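Local coordinates for sensor protein PfeS (Pseudomonas aeruginosa, PDB 3KYZ) that acts as the sensor histidine kinase of the PfeR/PfeS two-component system and may activate the regulator PfeR by phosphorylation, represented by its sensor domain, at residues A[51-56]-A[119-124]; A[24-29]-A[47-52]; A[77-82]-A[98-103]. All coordinates share one frame; numbering follows the deposited sequence.

Interaction 1. Residues A[51-56]-A[119-124]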
ATOM      1  N   ALA A  51      -5.044   8.655  20.093  1.00 14.62           N
ATOM      2  CA  ALA A  51      -5.057   8.623  21.553  1.00 15.57           C
ATOM      3  C   ALA A  51      -6.241   7.815  22.071  1.00 16.35           C
ATOM      4  O   ALA A  51      -6.112   7.025  23.009  1.00 18.18           O
ATOM      5  CB  ALA A  51      -5.093  10.033  22.115  1.00 17.01           C
ATOM      6  N   LYS A  52      -7.402   8.022  21.464  1.00 14.99           N
ATOM      7  CA  LYS A  52      -8.606   7.337  21.913  1.00 15.26           C
ATOM      8  C   LYS A  52      -8.474   5.820  21.791  1.00 16.35           C
ATOM      9  O   LYS A  52      -8.802   5.087  22.720  1.00 18.74           O
ATOM     10  CB  LYS A  52      -9.827   7.801  21.123  1.00 16.26           C
ATOM     11  CG  LYS A  52     -11.113   7.138  21.583  1.00 18.25           C
ATOM     12  CD  LYS A  52     -12.303   7.521  20.716  1.00 18.27           C
ATOM     13  CE  LYS A  52     -13.560   6.815  21.197  1.00 18.15           C
ATOM     14  NZ  LYS A  52     -14.674   7.085  20.274  1.00 19.33           N
ATOM     15  N   GLU A  53      -7.984   5.362  20.642  1.00 15.42           N
ATOM     16  CA  GLU A  53      -7.936   3.934  20.341  1.00 15.01           C
ATOM     17  C   GLU A  53      -6.575   3.319  20.631  1.00 16.09           C
ATOM     18  O   GLU A  53      -6.364   2.129  20.391  1.00 17.02           O
ATOM     19  CB  GLU A  53      -8.325   3.686  18.881  1.00 15.69           C
ATOM     20  CG  GLU A  53      -9.798   3.940  18.587  1.00 17.69           C
ATOM     21  CD  GLU A  53     -10.711   2.878  19.161  1.00 19.87           C
ATOM     22  OE1 GLU A  53     -10.208   1.858  19.692  1.00 22.16           O
ATOM     23  OE2 GLU A  53     -11.946   3.065  19.074  1.00 23.23           O
ATOM     24  N   ASP A  54      -5.656   4.137  21.135  1.00 15.52           N
ATOM     25  CA  ASP A  54      -4.316   3.684  21.495  1.00 16.16           C
ATOM     26  C   ASP A  54      -3.698   2.892  20.348  1.00 15.62           C
ATOM     27  O   ASP A  54      -3.234   1.764  20.528  1.00 16.59           O
ATOM     28  CB  ASP A  54      -4.361   2.839  22.776  1.00 18.64           C
ATOM     29  CG  ASP A  54      -2.979   2.548  23.332  1.00 22.91           C
ATOM     30  OD1 ASP A  54      -2.043   3.325  23.039  1.00 23.61           O
ATOM     31  OD2 ASP A  54      -2.831   1.546  24.068  1.00 25.91           O
ATOM     32  N   THR A  55      -3.696   3.491  19.162  1.00 14.04           N
ATOM     33  CA  THR A  55      -3.223   2.796  17.979  1.00 14.86           C
ATOM     34  C   THR A  55      -2.773   3.794  16.923  1.00 14.00           C
ATOM     35  O   THR A  55      -3.148   4.977  16.967  1.00 14.36           O
ATOM     36  CB  THR A  55      -4.324   1.881  17.401  1.00 14.01           C
ATOM     37  OG1 THR A  55      -3.739   0.957  16.476  1.00 15.14           O
ATOM     38  CG2 THR A  55      -5.410   2.691  16.699  1.00 14.29           C
ATOM     39  N   TRP A  56      -1.961   3.328  15.982  1.00 12.59           N
ATOM     40  CA  TRP A  56      -1.490   4.196  14.911  1.00 11.31           C
ATOM     41  C   TRP A  56      -2.628   4.565  13.954  1.00 12.43           C
ATOM     42  O   TRP A  56      -3.433   3.718  13.570  1.00 13.34           O
ATOM     43  CB  TRP A  56      -0.343   3.543  14.144  1.00 11.74           C
ATOM     44  CG  TRP A  56       0.280   4.464  13.133  1.00 12.34           C
ATOM     45  CD1 TRP A  56       1.201   5.444  13.374  1.00 15.15           C
ATOM     46  CD2 TRP A  56       0.026   4.493  11.723  1.00 12.20           C
ATOM     47  NE1 TRP A  56       1.542   6.076  12.200  1.00 14.42           N
ATOM     48  CE2 TRP A  56       0.829   5.514  11.174  1.00 12.82           C
ATOM     49  CE3 TRP A  56      -0.803   3.755  10.874  1.00 15.14           C
ATOM     50  CZ2 TRP A  56       0.834   5.811   9.813  1.00 15.06           C
ATOM     51  CZ3 TRP A  56      -0.795   4.047   9.528  1.00 16.88           C
ATOM     52  CH2 TRP A  56       0.019   5.067   9.007  1.00 15.75           C
ATOM     53  N   PRO A 119      -7.181  -1.974  16.409  1.00 16.26           N
ATOM     54  CA  PRO A 119      -7.029  -2.116  17.863  1.00 17.70           C
ATOM     55  C   PRO A 119      -7.044  -3.586  18.277  1.00 19.86           C
ATOM     56  O   PRO A 119      -7.836  -4.368  17.755  1.00 20.89           O
ATOM     57  CB  PRO A 119      -8.268  -1.402  18.416  1.00 19.33           C
ATOM     58  CG  PRO A 119      -8.597  -0.385  17.378  1.00 19.08           C
ATOM     59  CD  PRO A 119      -8.288  -1.066  16.055  1.00 17.69           C
ATOM     60  N   GLU A 120      -6.180  -3.951  19.217  1.00 20.53           N
ATOM     61  CA  GLU A 120      -6.012  -5.350  19.593  1.00 24.39           C
ATOM     62  C   GLU A 120      -7.317  -6.030  20.019  1.00 25.43           C
ATOM     63  O   GLU A 120      -7.527  -7.217  19.755  1.00 26.14           O
ATOM     64  CB  GLU A 120      -4.964  -5.477  20.698  1.00 29.11           C
ATOM     65  CG  GLU A 120      -4.626  -6.909  21.071  1.00 37.86           C
ATOM     66  CD  GLU A 120      -3.692  -6.988  22.262  1.00 45.92           C
ATOM     67  OE1 GLU A 120      -3.581  -5.980  22.994  1.00 50.22           O
ATOM     68  OE2 GLU A 120      -3.073  -8.054  22.468  1.00 50.81           O
ATOM     69  N   ARG A 121      -8.198  -5.278  20.669  1.00 23.69           N
ATOM     70  CA  ARG A 121      -9.431  -5.865  21.188  1.00 24.90           C
ATOM     71  C   ARG A 121     -10.383  -6.314  20.080  1.00 25.96           C
ATOM     72  O   ARG A 121     -11.310  -7.089  20.336  1.00 27.55           O
ATOM     73  CB  ARG A 121     -10.149  -4.890  22.125  1.00 26.07           C
ATOM     74  CG  ARG A 121     -10.900  -3.802  21.391  1.00 29.17           C
ATOM     75  CD  ARG A 121     -11.631  -2.864  22.335  1.00 29.59           C
ATOM     76  NE  ARG A 121     -12.316  -1.834  21.567  1.00 29.23           N
ATOM     77  CZ  ARG A 121     -11.708  -0.787  21.021  1.00 29.17           C
ATOM     78  NH1 ARG A 121     -10.403  -0.619  21.180  1.00 28.61           N
ATOM     79  NH2 ARG A 121     -12.409   0.102  20.332  1.00 32.63           N
ATOM     80  N   LEU A 122     -10.155  -5.835  18.856  1.00 24.88           N
ATOM     81  CA  LEU A 122     -11.080  -6.090  17.752  1.00 28.05           C
ATOM     82  C   LEU A 122     -10.643  -7.224  16.832  1.00 32.35           C
ATOM     83  O   LEU A 122     -11.317  -7.514  15.841  1.00 34.39           O
ATOM     84  CB  LEU A 122     -11.290  -4.829  16.908  1.00 25.94           C
ATOM     85  CG  LEU A 122     -11.948  -3.605  17.547  1.00 24.61           C
ATOM     86  CD1 LEU A 122     -12.174  -2.526  16.485  1.00 24.84           C
ATOM     87  CD2 LEU A 122     -13.260  -3.978  18.226  1.00 24.34           C
ATOM     88  N   LEU A 123      -9.517  -7.854  17.138  1.00 33.57           N
ATOM     89  CA  LEU A 123      -8.995  -8.886  16.255  1.00 36.29           C
ATOM     90  C   LEU A 123      -9.852 -10.140  16.355  1.00 36.62           C
ATOM     91  O   LEU A 123     -10.116 -10.622  17.455  1.00 39.84           O
ATOM     92  CB  LEU A 123      -7.538  -9.206  16.588  1.00 36.71           C
ATOM     93  CG  LEU A 123      -6.838 -10.154  15.612  1.00 37.38           C
ATOM     94  CD1 LEU A 123      -6.622  -9.492  14.253  1.00 37.07           C
ATOM     95  CD2 LEU A 123      -5.520 -10.621  16.197  1.00 39.50           C
ATOM     96  N   PRO A 124     -10.298 -10.669  15.204  1.00 36.09           N
ATOM     97  CA  PRO A 124     -11.104 -11.894  15.196  1.00 34.91           C
ATOM     98  C   PRO A 124     -10.441 -13.007  16.004  1.00 35.11           C
ATOM     99  O   PRO A 124      -9.253 -13.266  15.798  1.00 38.05           O
ATOM    100  CB  PRO A 124     -11.140 -12.271  13.713  1.00 34.27           C
ATOM    101  CG  PRO A 124     -10.991 -10.967  12.999  1.00 34.21           C
ATOM    102  CD  PRO A 124     -10.038 -10.167  13.843  1.00 34.21           C
TER
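R121 reaches back from the short 3-10 turn after P119 to close a salt bridge with E53, at the end of the long helical region 17-53. From CB the arginine chain first turns into the cleft between its own backbone N and carbonyl carbon (chi1 78°), which aims CG and the extended run through CD to NE at the helix end. This methylene arm simply spans the gap; the contact is made at the guanidinium. CZ faces the carboxylate oxygen E53 OE1, with NH1 and NH2 to either side of the line of approach. R121 NH1 lies 2.9 Å from E53 OE1, and R121 NH2 is also 2.9 Å from E53 OE1, so the guanidinium, presented end-on, gives both bonds to a single oxygen. NH2 uses the syn lone pair of OE1, while NH1 meets that oxygen nearly along its C-O bond. A weak third bond runs from R121 NH2 to E53 OE2 at 3.3 Å. The two flat groups are 11° from coplanar, and the pair of bonds from NH1 and NH2 should resist rotation of the guanidinium. Glutamate suits this place because its side chain, bent at chi2 (-73°), turns the acid toward the turn, where OE2 has Y26 as a further partner; the arginine probably offsets a negative charge at the helix's C-terminal end. Next to the ion pair, the ring of P119 brings CG to 3.6 Å from E53 OE1, and T55 CG2 rests 4.5 Å from P119 CG. T55 OG1 bonds the Q117 carbonyl, so the contact ties the end of helix 17-53, just before strand 57-60, to the loop leaving strand 113-117.

Interaction 2. Residues A[24-29]-A[47-52]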
ATOM      1  N   ALA A  24     -15.937   2.287  10.185  1.00 14.03           N
ATOM      2  CA  ALA A  24     -16.367   3.077   9.039  1.00 15.13           C
ATOM      3  C   ALA A  24     -16.830   4.462   9.484  1.00 15.09           C
ATOM      4  O   ALA A  24     -16.616   5.451   8.786  1.00 14.85           O
ATOM      5  CB  ALA A  24     -17.463   2.367   8.264  1.00 17.27           C
ATOM      6  N   ASP A  25     -17.460   4.542  10.649  1.00 13.96           N
ATOM      7  CA  ASP A  25     -17.905   5.839  11.139  1.00 15.22           C
ATOM      8  C   ASP A  25     -16.710   6.759  11.399  1.00 13.67           C
ATOM      9  O   ASP A  25     -16.793   7.965  11.177  1.00 14.07           O
ATOM     10  CB  ASP A  25     -18.771   5.698  12.395  1.00 15.85           C
ATOM     11  CG  ASP A  25     -19.160   7.041  12.967  1.00 20.85           C
ATOM     12  OD1 ASP A  25     -20.143   7.632  12.480  1.00 25.64           O
ATOM     13  OD2 ASP A  25     -18.464   7.516  13.884  1.00 24.05           O
ATOM     14  N   TYR A  26     -15.597   6.194  11.865  1.00 13.05           N
ATOM     15  CA  TYR A  26     -14.387   6.990  12.045  1.00 11.65           C
ATOM     16  C   TYR A  26     -13.911   7.587  10.718  1.00 12.46           C
ATOM     17  O   TYR A  26     -13.417   8.719  10.687  1.00 13.35           O
ATOM     18  CB  TYR A  26     -13.253   6.170  12.657  1.00 11.74           C
ATOM     19  CG  TYR A  26     -13.332   5.942  14.156  1.00 13.66           C
ATOM     20  CD1 TYR A  26     -13.761   6.950  15.026  1.00 15.64           C
ATOM     21  CD2 TYR A  26     -12.925   4.733  14.704  1.00 14.29           C
ATOM     22  CE1 TYR A  26     -13.795   6.740  16.397  1.00 15.87           C
ATOM     23  CE2 TYR A  26     -12.963   4.510  16.071  1.00 15.03           C
ATOM     24  CZ  TYR A  26     -13.396   5.516  16.914  1.00 17.53           C
ATOM     25  OH  TYR A  26     -13.415   5.299  18.272  1.00 18.67           O
ATOM     26  N   ALA A  27     -14.046   6.830   9.629  1.00 11.76           N
ATOM     27  CA  ALA A  27     -13.648   7.337   8.304  1.00 11.77           C
ATOM     28  C   ALA A  27     -14.541   8.497   7.866  1.00 12.67           C
ATOM     29  O   ALA A  27     -14.065   9.462   7.256  1.00 12.98           O
ATOM     30  CB  ALA A  27     -13.651   6.228   7.250  1.00 12.50           C
ATOM     31  N   ARG A  28     -15.829   8.402   8.186  1.00 12.31           N
ATOM     32  CA  ARG A  28     -16.762   9.496   7.925  1.00 12.92           C
ATOM     33  C   ARG A  28     -16.347  10.736   8.720  1.00 12.61           C
ATOM     34  O   ARG A  28     -16.312  11.849   8.177  1.00 12.94           O
ATOM     35  CB  ARG A  28     -18.199   9.094   8.287  1.00 16.04           C
ATOM     36  CG  ARG A  28     -19.217  10.214   8.064  1.00 21.29           C
ATOM     37  CD  ARG A  28     -20.530   9.955   8.790  1.00 26.55           C
ATOM     38  NE  ARG A  28     -20.351   9.759  10.229  1.00 30.68           N
ATOM     39  CZ  ARG A  28     -20.212  10.743  11.116  1.00 31.90           C
ATOM     40  NH1 ARG A  28     -20.208  12.005  10.719  1.00 35.97           N
ATOM     41  NH2 ARG A  28     -20.065  10.463  12.407  1.00 30.97           N
ATOM     42  N   GLN A  29     -16.014  10.542   9.999  1.00 13.01           N
ATOM     43  CA  GLN A  29     -15.554  11.647  10.842  1.00 12.90           C
ATOM     44  C   GLN A  29     -14.242  12.228  10.324  1.00 13.07           C
ATOM     45  O   GLN A  29     -14.039  13.440  10.346  1.00 13.69           O
ATOM     46  CB  GLN A  29     -15.344  11.200  12.289  1.00 14.12           C
ATOM     47  CG  GLN A  29     -16.592  10.774  13.025  1.00 15.21           C
ATOM     48  CD  GLN A  29     -16.286  10.448  14.464  1.00 17.95           C
ATOM     49  OE1 GLN A  29     -15.541  11.176  15.130  1.00 21.95           O
ATOM     50  NE2 GLN A  29     -16.845   9.354  14.956  1.00 20.24           N
ATOM     51  N   LYS A  47      -4.534  12.813  15.709  1.00 13.39           N
ATOM     52  CA  LYS A  47      -4.036  12.775  17.081  1.00 14.67           C
ATOM     53  C   LYS A  47      -5.112  12.283  18.057  1.00 13.86           C
ATOM     54  O   LYS A  47      -4.842  11.457  18.932  1.00 15.04           O
ATOM     55  CB  LYS A  47      -3.542  14.159  17.496  1.00 17.11           C
ATOM     56  CG  LYS A  47      -2.242  14.598  16.829  1.00 21.28           C
ATOM     57  CD  LYS A  47      -1.873  15.996  17.301  1.00 30.26           C
ATOM     58  CE  LYS A  47      -0.671  16.556  16.567  1.00 36.25           C
ATOM     59  NZ  LYS A  47      -0.579  18.031  16.785  1.00 39.07           N
ATOM     60  N   GLU A  48      -6.325  12.804  17.913  1.00 13.89           N
ATOM     61  CA  GLU A  48      -7.423  12.446  18.809  1.00 15.08           C
ATOM     62  C   GLU A  48      -7.786  10.967  18.686  1.00 13.97           C
ATOM     63  O   GLU A  48      -7.982  10.276  19.694  1.00 14.60           O
ATOM     64  CB  GLU A  48      -8.660  13.311  18.527  1.00 16.54           C
ATOM     65  CG  GLU A  48      -8.503  14.782  18.900  1.00 22.24           C
ATOM     66  CD  GLU A  48      -9.664  15.635  18.409  1.00 29.33           C
ATOM     67  OE1 GLU A  48     -10.524  15.104  17.673  1.00 32.50           O
ATOM     68  OE2 GLU A  48      -9.722  16.835  18.753  1.00 33.30           O
ATOM     69  N   LEU A  49      -7.880  10.478  17.453  1.00 13.07           N
ATOM     70  CA  LEU A  49      -8.272   9.088  17.249  1.00 12.33           C
ATOM     71  C   LEU A  49      -7.174   8.142  17.720  1.00 12.51           C
ATOM     72  O   LEU A  49      -7.450   7.107  18.325  1.00 13.66           O
ATOM     73  CB  LEU A  49      -8.622   8.817  15.787  1.00 13.69           C
ATOM     74  CG  LEU A  49      -9.120   7.399  15.494  1.00 13.22           C
ATOM     75  CD1 LEU A  49     -10.333   7.068  16.366  1.00 14.68           C
ATOM     76  CD2 LEU A  49      -9.458   7.237  14.010  1.00 14.22           C
ATOM     77  N   SER A  50      -5.928   8.500  17.431  1.00 12.77           N
ATOM     78  CA  SER A  50      -4.798   7.705  17.873  1.00 13.96           C
ATOM     79  C   SER A  50      -4.786   7.559  19.395  1.00 14.42           C
ATOM     80  O   SER A  50      -4.542   6.476  19.927  1.00 15.77           O
ATOM     81  CB  SER A  50      -3.489   8.328  17.394  1.00 14.81           C
ATOM     82  OG  SER A  50      -2.408   7.520  17.793  1.00 18.61           O
ATOM     83  N   ALA A  51      -5.044   8.655  20.093  1.00 14.62           N
ATOM     84  CA  ALA A  51      -5.057   8.623  21.553  1.00 15.57           C
ATOM     85  C   ALA A  51      -6.241   7.815  22.071  1.00 16.35           C
ATOM     86  O   ALA A  51      -6.112   7.025  23.009  1.00 18.18           O
ATOM     87  CB  ALA A  51      -5.093  10.033  22.115  1.00 17.01           C
ATOM     88  N   LYS A  52      -7.402   8.022  21.464  1.00 14.99           N
ATOM     89  CA  LYS A  52      -8.606   7.337  21.913  1.00 15.26           C
ATOM     90  C   LYS A  52      -8.474   5.820  21.791  1.00 16.35           C
ATOM     91  O   LYS A  52      -8.802   5.087  22.720  1.00 18.74           O
ATOM     92  CB  LYS A  52      -9.827   7.801  21.123  1.00 16.26           C
ATOM     93  CG  LYS A  52     -11.113   7.138  21.583  1.00 18.25           C
ATOM     94  CD  LYS A  52     -12.303   7.521  20.716  1.00 18.27           C
ATOM     95  CE  LYS A  52     -13.560   6.815  21.197  1.00 18.15           C
ATOM     96  NZ  LYS A  52     -14.674   7.085  20.274  1.00 19.33           N
TER
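Two first torsions bring Y26 and L49 together: Y26 holds CG opposite its carbonyl carbon (chi1 -79°), swinging the phenol out from its helix, while L49 holds CG opposite its backbone N (chi1 -177°), sending its branched end to meet the ring. L49 CD1 settles over the middle of one face, 3.4 Å from the Y26 ring centroid and 10° from the ring normal, a close CH-pi contact. The second methyl, L49 CD2, comes to 4.1 Å from Y26 CG, near the root of the ring. Leucine fits because its fork offers one methyl to the face and another to the start of the phenol. K52 approaches differently: its fully extended chain brings NZ to the ring edge, near the ring plane, where it donates to Y26 OH at 3.0 Å. K52 CE also lies 3.3 Å from Y26 OH. Tyrosine therefore serves both needs, an apolar face for leucine and a polar tip for lysine, with E53 as the hydroxyl's second partner. On the same helix as Y26, D25 is bonded to residues three and four positions on: its OD1 is gripped by R28 NE and NH2 from the same face of the carboxylate, side-on, and Q29 NE2 reaches D25 OD2 at 2.7 Å, nearly along the C-O bond. Segments 24-29 and 47-52 belong to one helical region, yet Y26 and L49 have CA atoms 8.3 Å apart, so the chain must fold back between them. Packing of both Y26 and L49 on L114 gives a helical hairpin laid against an antiparallel sheet, consistent with the Cache-clan family of this sensor domain.

Interaction 3. Residues A[77-82]-A[98-103]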
ATOM      1  N   SER A  77       5.037   5.273   5.828  1.00 10.97           N
ATOM      2  CA  SER A  77       4.636   4.924   4.465  1.00 10.11           C
ATOM      3  C   SER A  77       4.643   3.410   4.267  1.00 11.56           C
ATOM      4  O   SER A  77       3.815   2.878   3.530  1.00 11.87           O
ATOM      5  CB  SER A  77       5.538   5.600   3.426  1.00 11.19           C
ATOM      6  OG  SER A  77       5.300   7.003   3.398  1.00 12.93           O
ATOM      7  N   SER A  78       5.574   2.716   4.920  1.00 11.47           N
ATOM      8  CA  SER A  78       5.659   1.263   4.759  1.00 11.65           C
ATOM      9  C   SER A  78       4.412   0.542   5.294  1.00 12.47           C
ATOM     10  O   SER A  78       4.152  -0.603   4.919  1.00 14.86           O
ATOM     11  CB  SER A  78       6.939   0.696   5.397  1.00 12.67           C
ATOM     12  OG  SER A  78       6.831   0.569   6.810  1.00 15.72           O
ATOM     13  N   HIS A  79       3.643   1.214   6.150  1.00 11.96           N
ATOM     14  CA  HIS A  79       2.409   0.627   6.682  1.00 12.82           C
ATOM     15  C   HIS A  79       1.275   0.626   5.663  1.00 10.62           C
ATOM     16  O   HIS A  79       0.237   0.007   5.890  1.00 12.90           O
ATOM     17  CB  HIS A  79       1.891   1.415   7.888  1.00 14.94           C
ATOM     18  CG  HIS A  79       2.867   1.555   9.010  1.00 18.98           C
ATOM     19  ND1 HIS A  79       2.710   2.490  10.010  1.00 22.89           N
ATOM     20  CD2 HIS A  79       4.001   0.878   9.300  1.00 20.17           C
ATOM     21  CE1 HIS A  79       3.713   2.389  10.864  1.00 23.12           C
ATOM     22  NE2 HIS A  79       4.512   1.421  10.455  1.00 24.07           N
ATOM     23  N   LEU A  80       1.454   1.359   4.570  1.00  9.67           N
ATOM     24  CA  LEU A  80       0.371   1.588   3.623  1.00  9.97           C
ATOM     25  C   LEU A  80       0.289   0.575   2.489  1.00  9.58           C
ATOM     26  O   LEU A  80      -0.583   0.694   1.628  1.00 11.15           O
ATOM     27  CB  LEU A  80       0.512   2.979   3.005  1.00 10.99           C
ATOM     28  CG  LEU A  80       0.556   4.138   4.006  1.00 10.15           C
ATOM     29  CD1 LEU A  80       0.738   5.452   3.250  1.00 11.04           C
ATOM     30  CD2 LEU A  80      -0.701   4.160   4.897  1.00 11.42           C
ATOM     31  N   THR A  81       1.183  -0.409   2.472  1.00 11.01           N
ATOM     32  CA  THR A  81       1.345  -1.249   1.284  1.00 11.39           C
ATOM     33  C   THR A  81       0.691  -2.627   1.348  1.00  9.82           C
ATOM     34  O   THR A  81       0.499  -3.259   0.302  1.00 11.09           O
ATOM     35  CB  THR A  81       2.843  -1.446   0.939  1.00 11.60           C
ATOM     36  OG1 THR A  81       3.525  -1.990   2.076  1.00 13.91           O
ATOM     37  CG2 THR A  81       3.484  -0.125   0.549  1.00 13.93           C
ATOM     38  N   PHE A  82       0.354  -3.094   2.554  1.00 10.71           N
ATOM     39  CA  PHE A  82      -0.187  -4.444   2.740  1.00 11.97           C
ATOM     40  C   PHE A  82      -1.431  -4.385   3.615  1.00 12.46           C
ATOM     41  O   PHE A  82      -1.596  -5.169   4.561  1.00 13.17           O
ATOM     42  CB  PHE A  82       0.858  -5.386   3.358  1.00 12.01           C
ATOM     43  CG  PHE A  82       2.172  -5.404   2.629  1.00 13.13           C
ATOM     44  CD1 PHE A  82       2.243  -5.818   1.303  1.00 13.90           C
ATOM     45  CD2 PHE A  82       3.342  -5.030   3.276  1.00 14.46           C
ATOM     46  CE1 PHE A  82       3.464  -5.833   0.629  1.00 15.12           C
ATOM     47  CE2 PHE A  82       4.564  -5.052   2.613  1.00 15.95           C
ATOM     48  CZ  PHE A  82       4.624  -5.448   1.284  1.00 15.47           C
ATOM     49  N   LEU A  98      -0.523  -6.359  14.149  1.00 19.42           N
ATOM     50  CA  LEU A  98      -1.923  -6.077  13.871  1.00 18.41           C
ATOM     51  C   LEU A  98      -2.070  -5.441  12.488  1.00 16.88           C
ATOM     52  O   LEU A  98      -1.242  -4.617  12.079  1.00 18.41           O
ATOM     53  CB  LEU A  98      -2.519  -5.194  14.971  1.00 18.37           C
ATOM     54  CG  LEU A  98      -2.717  -5.955  16.286  1.00 21.40           C
ATOM     55  CD1 LEU A  98      -2.838  -5.009  17.473  1.00 21.41           C
ATOM     56  CD2 LEU A  98      -3.929  -6.874  16.192  1.00 23.59           C
ATOM     57  N   PRO A  99      -3.124  -5.826  11.754  1.00 16.89           N
ATOM     58  CA  PRO A  99      -3.296  -5.334  10.380  1.00 16.89           C
ATOM     59  C   PRO A  99      -3.523  -3.825  10.308  1.00 13.91           C
ATOM     60  O   PRO A  99      -4.115  -3.236  11.220  1.00 14.73           O
ATOM     61  CB  PRO A  99      -4.574  -6.036   9.904  1.00 20.54           C
ATOM     62  CG  PRO A  99      -4.819  -7.135  10.864  1.00 22.11           C
ATOM     63  CD  PRO A  99      -4.178  -6.770  12.158  1.00 19.84           C
ATOM     64  N   TYR A 100      -3.059  -3.212   9.225  1.00 13.15           N
ATOM     65  CA  TYR A 100      -3.419  -1.826   8.935  1.00 11.74           C
ATOM     66  C   TYR A 100      -4.672  -1.834   8.081  1.00 11.26           C
ATOM     67  O   TYR A 100      -4.700  -2.449   7.013  1.00 13.04           O
ATOM     68  CB  TYR A 100      -2.276  -1.088   8.234  1.00 12.55           C
ATOM     69  CG  TYR A 100      -1.079  -0.938   9.136  1.00 12.17           C
ATOM     70  CD1 TYR A 100      -1.000   0.109  10.046  1.00 14.09           C
ATOM     71  CD2 TYR A 100      -0.037  -1.855   9.093  1.00 15.36           C
ATOM     72  CE1 TYR A 100       0.083   0.242  10.890  1.00 13.97           C
ATOM     73  CE2 TYR A 100       1.044  -1.735   9.924  1.00 16.49           C
ATOM     74  CZ  TYR A 100       1.103  -0.684  10.824  1.00 14.53           C
ATOM     75  OH  TYR A 100       2.187  -0.564  11.644  1.00 18.41           O
ATOM     76  N   VAL A 101      -5.715  -1.174   8.573  1.00 10.91           N
ATOM     77  CA  VAL A 101      -7.008  -1.179   7.910  1.00 11.77           C
ATOM     78  C   VAL A 101      -7.203   0.106   7.112  1.00 11.44           C
ATOM     79  O   VAL A 101      -7.015   1.208   7.635  1.00 12.51           O
ATOM     80  CB  VAL A 101      -8.147  -1.339   8.938  1.00 12.48           C
ATOM     81  CG1 VAL A 101      -9.500  -1.384   8.238  1.00 13.27           C
ATOM     82  CG2 VAL A 101      -7.921  -2.593   9.780  1.00 15.48           C
ATOM     83  N   SER A 102      -7.558  -0.056   5.838  1.00 11.29           N
ATOM     84  CA  SER A 102      -7.769   1.048   4.910  1.00 11.14           C
ATOM     85  C   SER A 102      -9.264   1.285   4.741  1.00 10.55           C
ATOM     86  O   SER A 102     -10.007   0.367   4.381  1.00 11.88           O
ATOM     87  CB  SER A 102      -7.175   0.680   3.551  1.00 10.93           C
ATOM     88  OG  SER A 102      -7.410   1.680   2.578  1.00 12.40           O
ATOM     89  N   ILE A 103      -9.709   2.509   5.004  1.00 10.56           N
ATOM     90  CA  ILE A 103     -11.132   2.842   4.921  1.00 11.56           C
ATOM     91  C   ILE A 103     -11.323   4.140   4.138  1.00 11.12           C
ATOM     92  O   ILE A 103     -10.971   5.227   4.606  1.00 12.03           O
ATOM     93  CB  ILE A 103     -11.779   2.994   6.318  1.00 12.17           C
ATOM     94  CG1 ILE A 103     -11.370   1.849   7.256  1.00 13.21           C
ATOM     95  CG2 ILE A 103     -13.305   3.098   6.183  1.00 13.70           C
ATOM     96  CD1 ILE A 103     -11.670   2.123   8.743  1.00 15.45           C
TER
HETATM   97  O   HOH W   1      -1.609  -4.750   7.297  1.00 27.14           O
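At the start of strand 100-104, an outermost strand, within this chain, of the three-stranded antiparallel sheet, Y100 stacks against H79 from the loop that follows helix 74-77. The two rings form an offset stack, their centroids 4.4 Å apart and their planes 11° from parallel. The rings are slipped past each other, so the phenol hydroxyl rather than the middle of the phenol ring lies over the imidazole. Y100 OH lies over the centre of the imidazole, 3.2 Å above the ring plane of H79, whereas H79 CB sits over the centre of the phenol, 3.6 Å from the Y100 ring centroid, as a CH-pi contact. In between, H79 CG comes to 3.4 Å from Y100 CZ. Both residues place CG opposite the carbonyl carbon (chi1 -56° for H79, -66° for Y100), which points the two rings into the same gap. The backbone joins in as well, since H79 O lies 3.6 Å from Y100 CB. Histidine suits the loop position because its flat ring can stack while its rim bonds elsewhere: NE2 is hydrogen-bonded to E75, an interaction likely to fix the turn of the imidazole. Tyrosine suits the strand because its ring offers a face to H79 CB while its hydroxyl reaches over the imidazole. A water closes the other end of the contact, donating to F82 O at 2.8 Å and accepting from Y100 N at 2.9 Å, so the amide of Y100 is linked to the loop carbonyl through this water. W56, just before strand 57-60, meets the H79 ring edge-to-face, and F82 does the same with W88 of the second subunit. Farther along strand 100-104, I103 packs on helix 17-53, while Y100 touches Q117 of the central strand 113-117.

Overall arrangement
Interactions 1 and 2 lie about 11 Å apart between centres, share A51 and K52, and are joined by two probable hydrogen bonds: E53 OE2 to Y26 OH at 2.8 Å and T55 O to S50 OG at 2.8 Å. Interaction 3 is nested within the chain loop closed by interaction 1, and W56 bridges them, its CE3 3.6 Å from Y100 CE1. Interactions 2 and 3, about 16 Å apart between centres, lie on opposite sides of the chain's centre, yet A27 CB touches I103 CG2 at 3.3 Å. A formic acid molecule, probably from the crystallisation liquor, lies about 4 Å from the Y26 side chain in interaction 2.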